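Tryptophan halogenase superfamily (PDB 6FRL) is a flavin-dependent halogenase that prefers bromination over chlorination. Local coordinates at residues B[75-80]-B[498-503]; B[69-74]-B[177-182]. All blocks are in the same frame, centred on the assembly; numbering follows the deposited sequence.

Overall arrangement
Interactions 1 and 2 share helix 73-79: residues 69-74 lead into its first turn, and 75-80 carry it to its end. Their centres are about 16 Å apart, and each lies about 21 Å from the centre of the chain, on the same side. They meet directly where CG2 of V76 packs on CB of L71 at 3.9 Å. From this shared element, interaction 2 reaches helix 169-182 and interaction 1 reaches helix 497-502, the last of the chain; along the chain the segments of the two alternate. V76, A79 and T80 also touch helix 169-182, linking the two contacts further. Neither contact includes a ligand; both are partly buried packing in the outer part of the chain.

Interaction 1: residues B[75-80]-B[498-503]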
# COMPACT_ATOMS: atom_id res chain seq x y z
N ASP B 75 -1.16 20.31 25.77
CA ASP B 75 -2.16 20.04 26.81
C ASP B 75 -2.13 18.54 27.20
O ASP B 75 -2.13 18.23 28.42
CB ASP B 75 -3.57 20.46 26.38
CG ASP B 75 -3.72 22.01 26.14
OD1 ASP B 75 -3.06 22.85 26.84
OD2 ASP B 75 -4.53 22.36 25.23
N VAL B 76 -2.06 17.63 26.21
CA VAL B 76 -2.05 16.18 26.53
C VAL B 76 -0.78 15.81 27.30
O VAL B 76 -0.81 15.00 28.24
CB VAL B 76 -2.22 15.26 25.28
CG1 VAL B 76 -2.08 13.79 25.64
CG2 VAL B 76 -3.56 15.47 24.61
N MET B 77 0.35 16.40 26.89
CA MET B 77 1.64 16.12 27.53
C MET B 77 1.67 16.61 28.97
O MET B 77 2.06 15.83 29.85
CB MET B 77 2.83 16.67 26.73
CG MET B 77 3.08 15.88 25.45
SD MET B 77 4.49 16.53 24.60
CE MET B 77 5.82 15.80 25.59
N ARG B 78 1.25 17.86 29.20
CA ARG B 78 1.09 18.39 30.57
C ARG B 78 0.28 17.44 31.44
O ARG B 78 0.65 17.16 32.57
CB ARG B 78 0.46 19.80 30.61
CG ARG B 78 1.46 20.95 30.73
CD ARG B 78 0.82 22.32 30.91
NE ARG B 78 0.12 22.68 29.68
CZ ARG B 78 0.62 23.34 28.64
NH1 ARG B 78 1.86 23.80 28.67
NH2 ARG B 78 -0.15 23.58 27.58
N ALA B 79 -0.84 16.95 30.91
CA ALA B 79 -1.79 16.19 31.72
C ALA B 79 -1.31 14.76 31.99
O ALA B 79 -1.76 14.13 32.96
CB ALA B 79 -3.18 16.19 31.09
N THR B 80 -0.38 14.25 31.17
CA THR B 80 0.05 12.86 31.28
C THR B 80 1.51 12.66 31.77
O THR B 80 2.04 11.52 31.68
CB THR B 80 -0.18 12.13 29.94
OG1 THR B 80 0.52 12.80 28.88
CG2 THR B 80 -1.67 12.05 29.63
N ALA B 498 15.35 19.07 27.68
CA ALA B 498 14.89 19.75 28.90
C ALA B 498 14.19 21.07 28.63
O ALA B 498 13.25 21.39 29.36
CB ALA B 498 16.03 19.94 29.89
N GLN B 499 14.61 21.82 27.61
CA GLN B 499 14.00 23.14 27.31
C GLN B 499 12.52 23.05 26.86
O GLN B 499 11.71 23.93 27.17
CB GLN B 499 14.80 23.90 26.25
CG GLN B 499 14.23 25.27 25.88
CD GLN B 499 15.14 26.05 24.95
OE1 GLN B 499 16.34 26.24 25.26
NE2 GLN B 499 14.62 26.47 23.79
N PHE B 500 12.21 22.02 26.08
CA PHE B 500 10.84 21.77 25.61
C PHE B 500 9.95 21.34 26.77
O PHE B 500 8.79 21.71 26.81
CB PHE B 500 10.86 20.67 24.56
CG PHE B 500 9.55 20.50 23.87
CD1 PHE B 500 9.21 21.34 22.79
CD2 PHE B 500 8.67 19.53 24.27
CE1 PHE B 500 8.00 21.21 22.15
CE2 PHE B 500 7.45 19.39 23.61
CZ PHE B 500 7.13 20.22 22.55
N LEU B 501 10.51 20.55 27.68
CA LEU B 501 9.80 20.11 28.87
C LEU B 501 9.56 21.22 29.88
O LEU B 501 8.52 21.23 30.54
CB LEU B 501 10.52 18.95 29.57
CG LEU B 501 10.81 17.70 28.74
CD1 LEU B 501 11.40 16.64 29.67
CD2 LEU B 501 9.59 17.16 28.02
N ALA B 502 10.52 22.14 30.02
CA ALA B 502 10.37 23.35 30.86
C ALA B 502 9.25 24.28 30.37
O ALA B 502 8.62 24.96 31.17
CB ALA B 502 11.69 24.11 30.95
N GLY B 503 9.01 24.29 29.05
CA GLY B 503 7.87 25.00 28.43
C GLY B 503 6.51 24.33 28.54
O GLY B 503 5.53 24.88 28.08
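M77 and F500 make the apolar part of this contact, with SD of M77 4.2 Å from CE2 of F500. The sulfur lies at the rim of the ring, near its plane, in an edge-on Met-aromatic approach. CG of M77 sits beside the backbone N (chi1 -71°), and an extended second torsion then carries the thioether out to the ring. CE of M77 lies 4.7 Å from CD2 of L501. A long, flexible methionine suits this place because the helices are well separated: the closest CA atoms, of R78 and L501, are 9.0 Å apart. Around the pair, F500 also meets the ring of F147 with planes at about 60°, and M77 rests on W163 and L165.

The contact joins two helix ends. Helix 497-502, the last of the chain, comes back against helix 73-79, near the end of which OG1 of T80 donates to O of V76 at 2.6 Å. R284 hydrogen-bonds the carbonyls of M77 and R78 at this helix end, and O of M77 also accepts the backbone N-H of T80.

The polar part is loose. R78 bends at its third torsion and brings NH1 to 3.9 Å from O of G503, too far for a hydrogen bond but near the guanidinium plane, where the attraction is probably electrostatic. The firmer hold on this exposed arginine is D75, one turn back. NH2 of R78 donates to OD1 of D75 at 3.1 Å; OD1 lies in the guanidinium plane, while NH2 comes to it on the anti side, tilted from the carboxylate plane. This intrahelical salt bridge limits how the guanidinium can turn.

Interaction 2: residues B[69-74]-B[177-182]; sequences LGLRDD and RAYAEA
Y179 reaches from helix 169-182 to the turn after helix 61-68 and gives its hydroxyl proton to the backbone of L69. The bond from OH of Y179 to O of L69 is short, 2.6 Å, and meets the carbonyl in its plane, on a lone pair, with a C=O...donor angle of 121°. Near a helix end a carbonyl has no next turn to supply an N-H, so a long side chain with a terminal donor fits well. CG of Y179 stands anti to the backbone N (chi1 -179°), which throws the ring across to the turn.

This is the tight side. CB of L69 lies 3.7 Å from CZ of Y179, and its CD1 lies over one face of the ring, so that buried leucine and phenol press together beside the hydrogen bond. With an alanine at Y179, O of L69 is likely to lose this donor and a gap to open beside the leucine.

Towards solvent the fit slackens. L71, partly exposed, offers just CD2, which comes obliquely to CD2 of Y179 at 4.0 Å. Outside the contact itself, charged residues pair within their own segments: NE and NH2 of R72 grip D74 side-on, with NH2 2.8 Å from OD2, and on the helix NE of R177 reaches OE2 of E181 one turn on. An acid such as D74 in the first turn of helix 73-79 would also be favoured by the helix dipole.

Y179 packs further on A28 and Q32 of helix 20-33, which follows what looks like the glycine-rich turn of a Rossmann-type nucleotide-binding fold. The turn it holds is a Schellman motif, closed by G70 at positive phi (88°), where a side chain would jam against the preceding carbonyl.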
# COMPACT_ATOMS: atom_id res chain seq x y z
N LEU B 69 -9.31 14.21 17.80
CA LEU B 69 -10.25 14.61 18.85
C LEU B 69 -10.35 16.14 19.13
O LEU B 69 -11.21 16.55 19.88
CB LEU B 69 -9.90 13.90 20.16
CG LEU B 69 -9.76 12.37 20.19
CD1 LEU B 69 -9.45 11.91 21.61
CD2 LEU B 69 -10.99 11.65 19.65
N GLY B 70 -9.47 16.96 18.52
CA GLY B 70 -9.36 18.40 18.83
C GLY B 70 -8.42 18.78 19.98
O GLY B 70 -8.46 19.90 20.46
N LEU B 71 -7.55 17.84 20.42
CA LEU B 71 -6.60 18.04 21.53
C LEU B 71 -5.22 18.42 21.00
O LEU B 71 -4.84 18.01 19.92
CB LEU B 71 -6.51 16.76 22.37
CG LEU B 71 -7.83 16.20 22.89
CD1 LEU B 71 -7.66 14.97 23.78
CD2 LEU B 71 -8.59 17.26 23.65
N ARG B 72 -4.49 19.21 21.77
CA ARG B 72 -3.13 19.67 21.41
C ARG B 72 -2.08 18.83 22.13
O ARG B 72 -2.35 18.29 23.21
CB ARG B 72 -2.93 21.11 21.85
CG ARG B 72 -3.86 22.11 21.15
CD ARG B 72 -3.91 23.45 21.90
NE ARG B 72 -2.54 23.91 22.14
CZ ARG B 72 -1.80 24.64 21.30
NH1 ARG B 72 -2.30 25.11 20.14
NH2 ARG B 72 -0.53 24.88 21.61
N ASP B 73 -0.89 18.74 21.51
CA ASP B 73 0.27 18.03 22.08
C ASP B 73 0.63 18.58 23.45
O ASP B 73 0.79 17.83 24.39
CB ASP B 73 1.52 18.13 21.18
CG ASP B 73 1.37 17.43 19.83
OD1 ASP B 73 1.02 16.22 19.75
OD2 ASP B 73 1.63 18.09 18.83
N ASP B 74 0.73 19.90 23.58
CA ASP B 74 1.13 20.46 24.89
C ASP B 74 0.13 20.15 26.02
O ASP B 74 0.56 19.71 27.10
CB ASP B 74 1.58 21.94 24.83
CG ASP B 74 0.56 22.88 24.23
OD1 ASP B 74 -0.66 22.59 24.20
OD2 ASP B 74 0.99 23.97 23.80
N ARG B 177 -11.39 9.93 29.34
CA ARG B 177 -12.66 9.78 30.08
C ARG B 177 -13.41 11.10 30.26
O ARG B 177 -14.61 11.18 30.00
CB ARG B 177 -12.45 9.16 31.46
CG ARG B 177 -13.68 9.23 32.35
CD ARG B 177 -13.50 8.54 33.69
NE ARG B 177 -14.60 8.93 34.58
CZ ARG B 177 -14.67 8.63 35.89
NH1 ARG B 177 -13.71 7.96 36.50
NH2 ARG B 177 -15.74 9.01 36.59
N ALA B 178 -12.71 12.13 30.70
CA ALA B 178 -13.32 13.45 30.85
C ALA B 178 -13.76 13.99 29.48
O ALA B 178 -14.85 14.57 29.38
CB ALA B 178 -12.37 14.41 31.54
N TYR B 179 -12.97 13.75 28.43
CA TYR B 179 -13.37 14.09 27.05
C TYR B 179 -14.62 13.36 26.60
O TYR B 179 -15.50 13.95 25.98
CB TYR B 179 -12.23 13.80 26.05
CG TYR B 179 -12.52 14.13 24.60
CD1 TYR B 179 -13.18 13.22 23.77
CD2 TYR B 179 -12.10 15.33 24.06
CE1 TYR B 179 -13.44 13.52 22.43
CE2 TYR B 179 -12.35 15.66 22.73
CZ TYR B 179 -13.01 14.74 21.91
OH TYR B 179 -13.23 15.04 20.59
N ALA B 180 -14.69 12.07 26.89
CA ALA B 180 -15.80 11.26 26.41
C ALA B 180 -17.12 11.62 27.12
O ALA B 180 -18.18 11.76 26.44
CB ALA B 180 -15.47 9.78 26.56
N GLU B 181 -17.04 11.81 28.44
CA GLU B 181 -18.19 12.19 29.28
C GLU B 181 -18.77 13.55 28.90
O GLU B 181 -19.98 13.72 28.93
CB GLU B 181 -17.79 12.19 30.77
CG GLU B 181 -17.85 10.81 31.41
CD GLU B 181 -17.35 10.81 32.83
OE1 GLU B 181 -16.86 11.87 33.30
OE2 GLU B 181 -17.38 9.73 33.47
N ALA B 182 -17.93 14.50 28.52
CA ALA B 182 -18.44 15.81 28.09
C ALA B 182 -19.22 15.74 26.79
O ALA B 182 -20.00 16.64 26.50
CB ALA B 182 -17.31 16.82 27.97